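Local coordinates for cyclopropane mycolic acid synthase 1 (Mycobacterium tuberculosis, PDB 1KPH), which catalyses the conversion of a double bond to a cyclopropane ring at the distal position of an alpha mycolic acid, transferring a methylene group from S-adenosyl-L-methionine, at residues Gly268-Glu271 with Met272-Gly276. Numbering follows the deposited sequence.
Sequences GCAE and MFRIG. With 10A (didecyl-dimethyl-ammonium), chain G.
Glu271 and Arg274, one turn apart on the outer side of helix 256-275, form a side-on salt bridge. Arg274 NE meets Glu271 OE2 at 2.8 Å, with the acceptor in the guanidinium plane, and Arg274 NH2 reaches Glu271 OE1 at 3.2 Å. Both nitrogens approach from above the carboxylate, whose plane is turned 64° from that of the guanidinium. A bend in the Arg274 chain at chi3 (-63°) folds its head back along the helix, bringing Arg274 NH2 to 3.8 Å from Ala270 CB, while NH1 forms a second salt bridge with Asp237 of helix 229-245. Backbone bonds of the i to i+4 kind run beneath, from Phe273 N to Cys269 O (3.0 Å) and from Ile275 N to Glu271 O (2.9 Å); Phe273 CD1 also lies 3.3 Å from Cys269 O, which approaches the ring obliquely. The helix ends in a Schellman motif with Gly276 as the C-prime residue at positive phi, turning the chain into strand 278-286. On the buried side the contacts are of ring, thiol and alkyl chain. Cys269, probably an active-site residue, lays SG 3.6 Å from C19 of one decyl chain of the bound didecyl-dimethyl-ammonium, and the Phe273 ring presents an edge to C18 of that chain. The Phe273 ring also stacks with Tyr232.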
ATOM      1  N   GLY A 268     -13.784  -4.991  10.415  1.00 21.72           N
ATOM      2  CA  GLY A 268     -14.748  -4.315   9.560  1.00 21.33           C
ATOM      3  C   GLY A 268     -14.366  -4.343   8.091  1.00 20.11           C
ATOM      4  O   GLY A 268     -15.183  -4.676   7.227  1.00 18.56           O
ATOM      5  N   CYS A 269     -13.119  -3.992   7.805  1.00 18.79           N
ATOM      6  CA  CYS A 269     -12.621  -3.985   6.436  1.00 18.75           C
ATOM      7  C   CYS A 269     -12.707  -5.372   5.810  1.00 18.43           C
ATOM      8  O   CYS A 269     -13.027  -5.510   4.630  1.00 18.05           O
ATOM      9  CB  CYS A 269     -11.173  -3.488   6.406  1.00 16.92           C
ATOM     10  SG  CYS A 269     -11.002  -1.722   6.739  1.00 19.55           S
ATOM     11  N   ALA A 270     -12.424  -6.398   6.610  1.00 21.55           N
ATOM     12  CA  ALA A 270     -12.466  -7.775   6.135  1.00 22.11           C
ATOM     13  C   ALA A 270     -13.842  -8.114   5.564  1.00 24.62           C
ATOM     14  O   ALA A 270     -13.949  -8.758   4.516  1.00 24.33           O
ATOM     15  CB  ALA A 270     -12.113  -8.730   7.277  1.00 22.22           C
ATOM     16  N   GLU A 271     -14.895  -7.684   6.250  1.00 26.74           N
ATOM     17  CA  GLU A 271     -16.251  -7.953   5.786  1.00 28.88           C
ATOM     18  C   GLU A 271     -16.557  -7.127   4.543  1.00 29.86           C
ATOM     19  O   GLU A 271     -17.230  -7.596   3.625  1.00 28.80           O
ATOM     20  CB  GLU A 271     -17.268  -7.633   6.881  1.00 31.41           C
ATOM     21  CG  GLU A 271     -17.121  -8.497   8.119  1.00 35.83           C
ATOM     22  CD  GLU A 271     -17.285  -9.982   7.828  1.00 37.37           C
ATOM     23  OE1 GLU A 271     -16.989 -10.797   8.729  1.00 40.30           O
ATOM     24  OE2 GLU A 271     -17.711 -10.335   6.707  1.00 37.90           O
ATOM     25  N   MET A 272     -16.053  -5.897   4.517  1.00 29.48           N
ATOM     26  CA  MET A 272     -16.270  -5.017   3.380  1.00 30.38           C
ATOM     27  C   MET A 272     -15.734  -5.657   2.103  1.00 29.49           C
ATOM     28  O   MET A 272     -16.347  -5.540   1.040  1.00 29.40           O
ATOM     29  CB  MET A 272     -15.596  -3.666   3.621  1.00 33.58           C
ATOM     30  CG  MET A 272     -16.564  -2.494   3.700  1.00 37.43           C
ATOM     31  SD  MET A 272     -17.913  -2.759   4.882  1.00 45.45           S
ATOM     32  CE  MET A 272     -19.214  -3.364   3.802  1.00 42.50           C
ATOM     33  N   PHE A 273     -14.591  -6.330   2.202  1.00 27.61           N
ATOM     34  CA  PHE A 273     -14.019  -6.990   1.035  1.00 27.02           C
ATOM     35  C   PHE A 273     -14.780  -8.271   0.737  1.00 28.29           C
ATOM     36  O   PHE A 273     -14.983  -8.624  -0.424  1.00 28.27           O
ATOM     37  CB  PHE A 273     -12.533  -7.307   1.246  1.00 23.70           C
ATOM     38  CG  PHE A 273     -11.618  -6.141   0.965  1.00 21.28           C
ATOM     39  CD1 PHE A 273     -11.020  -5.441   2.004  1.00 18.14           C
ATOM     40  CD2 PHE A 273     -11.375  -5.735  -0.345  1.00 20.62           C
ATOM     41  CE1 PHE A 273     -10.190  -4.349   1.746  1.00 20.03           C
ATOM     42  CE2 PHE A 273     -10.548  -4.645  -0.617  1.00 18.49           C
ATOM     43  CZ  PHE A 273      -9.955  -3.951   0.431  1.00 19.58           C
ATOM     44  N   ARG A 274     -15.212  -8.959   1.792  1.00 29.21           N
ATOM     45  CA  ARG A 274     -15.956 -10.204   1.639  1.00 31.17           C
ATOM     46  C   ARG A 274     -17.256  -9.980   0.862  1.00 32.19           C
ATOM     47  O   ARG A 274     -17.580 -10.750  -0.039  1.00 34.92           O
ATOM     48  CB  ARG A 274     -16.271 -10.812   3.015  1.00 29.53           C
ATOM     49  CG  ARG A 274     -15.841 -12.272   3.172  1.00 29.26           C
ATOM     50  CD  ARG A 274     -16.417 -12.903   4.442  1.00 28.28           C
ATOM     51  NE  ARG A 274     -15.935 -12.259   5.662  1.00 27.68           N
ATOM     52  CZ  ARG A 274     -14.705 -12.396   6.152  1.00 26.56           C
ATOM     53  NH1 ARG A 274     -13.821 -13.165   5.532  1.00 27.66           N
ATOM     54  NH2 ARG A 274     -14.356 -11.753   7.259  1.00 26.16           N
ATOM     55  N   ILE A 275     -17.985  -8.919   1.199  1.00 33.26           N
ATOM     56  CA  ILE A 275     -19.250  -8.616   0.532  1.00 34.14           C
ATOM     57  C   ILE A 275     -19.082  -7.891  -0.807  1.00 33.68           C
ATOM     58  O   ILE A 275     -20.019  -7.821  -1.603  1.00 32.38           O
ATOM     59  CB  ILE A 275     -20.180  -7.786   1.451  1.00 35.33           C
ATOM     60  CG1 ILE A 275     -21.547  -7.612   0.787  1.00 37.76           C
ATOM     61  CG2 ILE A 275     -19.556  -6.435   1.751  1.00 37.51           C
ATOM     62  CD1 ILE A 275     -22.590  -6.984   1.683  1.00 38.16           C
ATOM     63  N   GLY A 276     -17.895  -7.343  -1.050  1.00 33.43           N
ATOM     64  CA  GLY A 276     -17.645  -6.674  -2.314  1.00 32.12           C
ATOM     65  C   GLY A 276     -17.837  -5.171  -2.431  1.00 31.83           C
ATOM     66  O   GLY A 276     -17.855  -4.653  -3.548  1.00 31.97           O
TER
HETATM   67  C1  10A G1901     -13.570   5.948   1.959  1.00 36.09           C
HETATM   68  C2  10A G1901     -12.299   6.441   2.660  1.00 34.27           C
HETATM   69  C3  10A G1901     -11.164   5.430   2.462  1.00 33.88           C
HETATM   70  C4  10A G1901      -9.829   5.787   3.131  1.00 32.24           C
HETATM   71  C5  10A G1901      -8.847   4.649   2.817  1.00 30.66           C
HETATM   72  C6  10A G1901      -7.455   4.775   3.454  1.00 28.05           C
HETATM   73  C7  10A G1901      -6.707   3.503   3.023  1.00 29.24           C
HETATM   74  C8  10A G1901      -5.332   3.307   3.667  1.00 26.89           C
HETATM   75  C9  10A G1901      -4.767   1.956   3.177  1.00 26.68           C
HETATM   76  C10 10A G1901      -3.494   1.604   3.947  1.00 23.43           C
HETATM   77  N1  10A G1901      -2.825   0.223   3.847  1.00 21.58           N
HETATM   78  C11 10A G1901      -1.669   0.247   4.826  1.00 21.38           C
HETATM   79  C12 10A G1901      -2.229  -0.004   2.480  1.00 19.95           C
HETATM   80  C13 10A G1901      -3.718  -0.997   4.123  1.00 21.33           C
HETATM   81  C14 10A G1901      -4.525  -1.171   5.448  1.00 21.43           C
HETATM   82  C15 10A G1901      -5.640  -2.245   5.441  1.00 20.82           C
HETATM   83  C16 10A G1901      -6.834  -2.085   4.470  1.00 22.18           C
HETATM   84  C17 10A G1901      -7.717  -0.859   4.773  1.00 25.36           C
HETATM   85  C18 10A G1901      -8.914  -0.733   3.821  1.00 26.41           C
HETATM   86  C19 10A G1901      -9.757   0.498   4.183  1.00 28.56           C
HETATM   87  C20 10A G1901     -10.977   0.573   3.250  1.00 31.07           C
HETATM   88  C21 10A G1901     -11.875   1.763   3.595  1.00 32.57           C
HETATM   89  C22 10A G1901     -13.075   1.757   2.648  1.00 34.49           C